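Local coordinates for protein possible thiamine biosynthesis enzyme (Candida albicans, PDB 2X7Q) that is of unknown function but has the periplasmic binding protein fold of the SsuA/TauA solute-binding family, and may bind a small ligand linked to thiamine biosynthesis, at residues H89-Y94 with V205-D210; L17-I22 with I69-T74. The protein carries 1 engineered substitution. All blocks are in the same frame, centred on the assembly; numbering follows the deposited sequence.

Interaction 1 of 2, residues H89-Y94 with V205-D210; sequences HVLDTY and VATSSD
H89 and T207 form an antiparallel hydrogen-bonded pair in which each backbone N donates to the other's O: H89 N to T207 O at 2.9 Å, T207 N to H89 O at 2.9 Å. The axes of strands 89-93 and 205-208 approach to 4.6 Å and run at 148° to each other. V90 and A206 follow as a non-hydrogen-bonded pair, after which the register slips by one. L91 N donates to V205 O (2.8 Å), while V205 N turns to D92 O (2.8 Å); L91 and D92 thus share V205, a classic beta bulge.

The bulge brings L91 to the same face as T207. The two side chains cross obliquely: chi1 -60° sets L91 CG anti to the carbonyl carbon, close to T207 CG2, and CD1 then lies 3.7 Å from that methyl. The methyl sits between the backbone N and carbonyl carbon of T207, while OG1 bonds to D68 O. I219 of helix 216-235 packs on both side chains. Near the corner of the chain, V205 CG2 meets Y94 CB at 4.1 Å; the Y94 ring leads away, its OH bonding to F26 O. Where helix 209-214 begins, S209 OG, hydrogen-bonded to N87 OD1, lies in the plane of the H89 imidazole at its C-H edge, 3.1 Å from CE1.

D92 OD2 accepts from T93 N and OD1 from G269 N. Four main-chain bonds thus set the register across the bulge, and because D68, F26 and G269 outside the pair satisfy polar ends of T207, Y94 and D92, the side-chain contact is chiefly apolar.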
loop_
_atom_site.group_PDB
_atom_site.type_symbol
_atom_site.label_atom_id
_atom_site.label_comp_id
_atom_site.label_asym_id
_atom_site.label_seq_id
_atom_site.Cartn_x
_atom_site.Cartn_y
_atom_site.Cartn_z
ATOM N N HIS A 89 -8.715 2.050 -11.889
ATOM C CA HIS A 89 -7.615 2.452 -12.759
ATOM C C HIS A 89 -6.366 2.839 -11.973
ATOM O O HIS A 89 -6.419 3.687 -11.081
ATOM C CB HIS A 89 -8.042 3.615 -13.659
ATOM C CG HIS A 89 -8.991 3.222 -14.747
ATOM N ND1 HIS A 89 -10.348 3.088 -14.541
ATOM C CD2 HIS A 89 -8.782 2.943 -16.055
ATOM C CE1 HIS A 89 -10.930 2.740 -15.673
ATOM N NE2 HIS A 89 -10.002 2.644 -16.608
ATOM N N VAL A 90 -5.245 2.211 -12.313
ATOM C CA VAL A 90 -3.958 2.573 -11.732
ATOM C C VAL A 90 -3.302 3.654 -12.584
ATOM O O VAL A 90 -2.866 3.392 -13.706
ATOM C CB VAL A 90 -3.015 1.360 -11.633
ATOM C CG1 VAL A 90 -1.660 1.784 -11.087
ATOM C CG2 VAL A 90 -3.632 0.277 -10.759
ATOM N N LEU A 91 -3.230 4.865 -12.041
ATOM C CA LEU A 91 -2.757 6.020 -12.796
ATOM C C LEU A 91 -1.236 6.137 -12.829
ATOM O O LEU A 91 -0.644 6.313 -13.895
ATOM C CB LEU A 91 -3.365 7.306 -12.232
ATOM C CG LEU A 91 -4.891 7.390 -12.269
ATOM C CD1 LEU A 91 -5.372 8.666 -11.600
ATOM C CD2 LEU A 91 -5.394 7.307 -13.700
ATOM N N ASP A 92 -0.607 6.048 -11.661
ATOM C CA ASP A 92 0.837 6.226 -11.567
ATOM C C ASP A 92 1.396 5.596 -10.294
ATOM O O ASP A 92 0.645 5.113 -9.448
ATOM C CB ASP A 92 1.187 7.716 -11.617
ATOM C CG ASP A 92 2.543 7.979 -12.244
ATOM O OD1 ASP A 92 2.764 9.109 -12.730
ATOM O OD2 ASP A 92 3.384 7.057 -12.261
ATOM N N THR A 93 2.720 5.602 -10.168
ATOM C CA THR A 93 3.388 5.048 -8.997
ATOM C C THR A 93 3.662 6.131 -7.958
ATOM O O THR A 93 4.187 7.195 -8.285
ATOM C CB THR A 93 4.720 4.379 -9.378
ATOM O OG1 THR A 93 4.482 3.357 -10.353
ATOM C CG2 THR A 93 5.379 3.764 -8.153
ATOM N N TYR A 94 3.305 5.854 -6.709
ATOM C CA TYR A 94 3.519 6.795 -5.615
ATOM C C TYR A 94 4.836 6.510 -4.900
ATOM O O TYR A 94 5.599 7.426 -4.587
ATOM C CB TYR A 94 2.353 6.728 -4.627
ATOM C CG TYR A 94 2.500 7.643 -3.434
ATOM C CD1 TYR A 94 2.447 9.022 -3.581
ATOM C CD2 TYR A 94 2.680 7.128 -2.157
ATOM C CE1 TYR A 94 2.577 9.864 -2.493
ATOM C CE2 TYR A 94 2.810 7.960 -1.062
ATOM C CZ TYR A 94 2.757 9.326 -1.237
ATOM O OH TYR A 94 2.885 10.159 -0.152
ATOM N N VAL A 205 -1.130 5.304 -7.312
ATOM C CA VAL A 205 -2.282 6.192 -7.239
ATOM C C VAL A 205 -3.406 5.635 -8.108
ATOM O O VAL A 205 -3.234 5.456 -9.314
ATOM C CB VAL A 205 -1.931 7.614 -7.711
ATOM C CG1 VAL A 205 -3.164 8.506 -7.681
ATOM C CG2 VAL A 205 -0.822 8.198 -6.849
ATOM N N ALA A 206 -4.552 5.352 -7.495
ATOM C CA ALA A 206 -5.666 4.756 -8.225
ATOM C C ALA A 206 -6.910 5.639 -8.218
ATOM O O ALA A 206 -7.070 6.504 -7.352
ATOM C CB ALA A 206 -5.989 3.375 -7.674
ATOM N N THR A 207 -7.788 5.404 -9.188
ATOM C CA THR A 207 -9.039 6.143 -9.294
ATOM C C THR A 207 -10.127 5.243 -9.866
ATOM O O THR A 207 -9.865 4.096 -10.228
ATOM C CB THR A 207 -8.885 7.386 -10.190
ATOM O OG1 THR A 207 -10.078 8.178 -10.127
ATOM C CG2 THR A 207 -8.626 6.976 -11.631
ATOM N N SER A 208 -11.346 5.763 -9.944
ATOM C CA SER A 208 -12.465 5.012 -10.493
ATOM C C SER A 208 -12.759 5.459 -11.919
ATOM O O SER A 208 -12.271 6.498 -12.363
ATOM C CB SER A 208 -13.706 5.198 -9.625
ATOM O OG SER A 208 -14.132 6.548 -9.629
ATOM N N SER A 209 -13.549 4.664 -12.634
ATOM C CA SER A 209 -13.930 4.997 -14.001
ATOM C C SER A 209 -14.753 6.280 -14.027
ATOM O O SER A 209 -14.661 7.070 -14.968
ATOM C CB SER A 209 -14.716 3.849 -14.639
ATOM O OG SER A 209 -13.905 2.698 -14.796
ATOM N N ASP A 210 -15.558 6.479 -12.988
ATOM C CA ASP A 210 -16.370 7.682 -12.866
ATOM C C ASP A 210 -15.498 8.932 -12.799
ATOM O O ASP A 210 -15.616 9.831 -13.630
ATOM C CB ASP A 210 -17.257 7.603 -11.620
ATOM C CG ASP A 210 -18.343 6.554 -11.740
ATOM O OD1 ASP A 210 -19.523 6.938 -11.885
ATOM O OD2 ASP A 210 -18.018 5.350 -11.696
#

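Interaction 2 of 2, residues L17-I22 with I69-T74; sequences LKVAYI and IAIGLT
A20 N donates to I69 O at 2.8 Å, with an N-H...O angle of 164°, and V19 CA makes a longer CH...O contact with the same oxygen. A20 O in turn accepts from I71 N at 3.0 Å, and A70 CA approaches it at 3.4 Å. I69 N reaches back to K18 O over 3.2 Å, so I69 straddles V19, bonding K18 O and A20 N, and A20 straddles A70, bonding I69 O and I71 N: the parallel pattern. The two short strand segments run at 17° to each other. Beyond A20 a water takes over, accepting from I22 N and donating to I71 O. Strands 17-21 and 69-73 are neighbours in the mixed five-stranded sheet of one lobe of the periplasmic binding protein fold, with 46-50 beyond the former and 203-208 beyond the latter. On one face V19 and I69 extend alongside one another in the same sense, V19 CG2 being 4.1 Å from I69 CB. L17 CG is anti to the backbone N (chi1 -151°), and CD2 presses on I69 CD1 at 3.5 Å, tighter than usual for two methyls. F222 of helix 216-235 packs on L17, V19 and I69. The other face carries the small pair A20 and A70, whose CB atoms stand 4.5 Å apart.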
loop_
_atom_site.group_PDB
_atom_site.type_symbol
_atom_site.label_atom_id
_atom_site.label_comp_id
_atom_site.label_asym_id
_atom_site.label_seq_id
_atom_site.Cartn_x
_atom_site.Cartn_y
_atom_site.Cartn_z
ATOM N N LEU A 17 -12.075 17.289 -4.953
ATOM C CA LEU A 17 -11.484 15.965 -5.064
ATOM C C LEU A 17 -11.329 15.310 -3.695
ATOM O O LEU A 17 -10.581 15.798 -2.846
ATOM C CB LEU A 17 -10.123 16.063 -5.754
ATOM C CG LEU A 17 -9.658 14.856 -6.563
ATOM C CD1 LEU A 17 -10.610 14.602 -7.717
ATOM C CD2 LEU A 17 -8.247 15.089 -7.073
ATOM N N LYS A 18 -12.042 14.208 -3.484
ATOM C CA LYS A 18 -11.942 13.460 -2.237
ATOM C C LYS A 18 -10.869 12.381 -2.356
ATOM O O LYS A 18 -11.022 11.419 -3.110
ATOM C CB LYS A 18 -13.289 12.831 -1.875
ATOM C CG LYS A 18 -14.415 13.834 -1.702
ATOM C CD LYS A 18 -15.687 13.171 -1.197
ATOM C CE LYS A 18 -15.505 12.609 0.201
ATOM N NZ LYS A 18 -16.738 11.942 0.703
ATOM N N VAL A 19 -9.781 12.548 -1.611
ATOM C CA VAL A 19 -8.648 11.632 -1.698
ATOM C C VAL A 19 -8.520 10.760 -0.450
ATOM O O VAL A 19 -8.326 11.263 0.658
ATOM C CB VAL A 19 -7.331 12.399 -1.918
ATOM C CG1 VAL A 19 -6.158 11.435 -1.977
ATOM C CG2 VAL A 19 -7.406 13.235 -3.187
ATOM N N ALA A 20 -8.631 9.449 -0.640
ATOM C CA ALA A 20 -8.486 8.496 0.457
ATOM C C ALA A 20 -7.032 8.069 0.609
ATOM O O ALA A 20 -6.394 7.677 -0.366
ATOM C CB ALA A 20 -9.368 7.289 0.232
ATOM N N TYR A 21 -6.511 8.156 1.829
ATOM C CA TYR A 21 -5.124 7.794 2.103
ATOM C C TYR A 21 -5.008 6.975 3.385
ATOM O O TYR A 21 -5.939 6.924 4.192
ATOM C CB TYR A 21 -4.263 9.051 2.225
ATOM C CG TYR A 21 -4.448 9.785 3.536
ATOM C CD1 TYR A 21 -3.556 9.605 4.587
ATOM C CD2 TYR A 21 -5.512 10.655 3.723
ATOM C CE1 TYR A 21 -3.720 10.274 5.787
ATOM C CE2 TYR A 21 -5.684 11.328 4.916
ATOM C CZ TYR A 21 -4.787 11.135 5.945
ATOM O OH TYR A 21 -4.964 11.807 7.133
ATOM N N ILE A 22 -3.854 6.344 3.572
ATOM C CA ILE A 22 -3.589 5.581 4.783
ATOM C C ILE A 22 -2.587 6.325 5.659
ATOM O O ILE A 22 -1.478 6.623 5.221
ATOM C CB ILE A 22 -3.049 4.178 4.460
ATOM C CG1 ILE A 22 -3.999 3.454 3.504
ATOM C CG2 ILE A 22 -2.847 3.376 5.738
ATOM C CD1 ILE A 22 -3.494 2.109 3.043
ATOM N N ILE A 69 -9.979 9.518 -5.499
ATOM C CA ILE A 69 -8.634 8.964 -5.610
ATOM C C ILE A 69 -8.248 8.181 -4.354
ATOM O O ILE A 69 -8.664 8.524 -3.245
ATOM C CB ILE A 69 -7.589 10.076 -5.862
ATOM C CG1 ILE A 69 -7.927 10.847 -7.139
ATOM C CG2 ILE A 69 -6.189 9.493 -5.946
ATOM C CD1 ILE A 69 -6.913 11.911 -7.500
ATOM N N ALA A 70 -7.454 7.129 -4.537
ATOM C CA ALA A 70 -6.970 6.324 -3.419
ATOM C C ALA A 70 -5.477 6.038 -3.552
ATOM O O ALA A 70 -5.010 5.651 -4.621
ATOM C CB ALA A 70 -7.756 5.030 -3.309
ATOM N N ILE A 71 -4.736 6.242 -2.466
ATOM C CA ILE A 71 -3.307 5.940 -2.438
ATOM C C ILE A 71 -3.070 4.690 -1.594
ATOM O O ILE A 71 -3.044 4.763 -0.363
ATOM C CB ILE A 71 -2.495 7.102 -1.830
ATOM C CG1 ILE A 71 -2.956 8.446 -2.399
ATOM C CG2 ILE A 71 -1.002 6.895 -2.061
ATOM C CD1 ILE A 71 -2.201 8.883 -3.638
ATOM N N GLY A 72 -2.894 3.544 -2.248
ATOM C CA GLY A 72 -2.751 2.287 -1.534
ATOM C C GLY A 72 -1.692 1.359 -2.097
ATOM O O GLY A 72 -0.950 1.725 -3.010
ATOM N N LEU A 73 -1.620 0.151 -1.547
ATOM C CA LEU A 73 -0.622 -0.825 -1.971
ATOM C C LEU A 73 -0.865 -1.302 -3.401
ATOM O O LEU A 73 -2.008 -1.463 -3.828
ATOM C CB LEU A 73 -0.584 -2.015 -1.007
ATOM C CG LEU A 73 -0.245 -1.685 0.449
ATOM C CD1 LEU A 73 -0.314 -2.931 1.321
ATOM C CD2 LEU A 73 1.126 -1.032 0.552
ATOM N N THR A 74 0.222 -1.526 -4.132
ATOM C CA THR A 74 0.150 -1.917 -5.534
ATOM C C THR A 74 -0.620 -3.217 -5.754
ATOM O O THR A 74 -1.556 -3.254 -6.548
ATOM C CB THR A 74 1.558 -2.055 -6.148
ATOM O OG1 THR A 74 2.254 -0.806 -6.041
ATOM C CG2 THR A 74 1.469 -2.455 -7.611
HETATM O O HOH W 1 -1.990 6.699 1.305
#

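Interactions 1 and 2 are both buried and belong to one five-stranded sheet, their centres 9 Å apart. Strands 69-73 and 203-208 are neighbours in it and join the two directly: A206 O lies 2.9 Å from A70 N, a probable hydrogen bond, and V205 CG1 packs on I69 CG2 at 3.6 Å. Interaction 2 is the more central, about 9 Å from the chain centre against 13 Å, and pairs parallel inner strands through mostly aliphatic side chains. Interaction 1 pairs the outermost strand 88-95 with 203-208, which runs antiparallel to it, and adds a bulge and a partly exposed imidazole. Helix 216-235 packs on side chains of both interactions, so one helix backs both strand pairs.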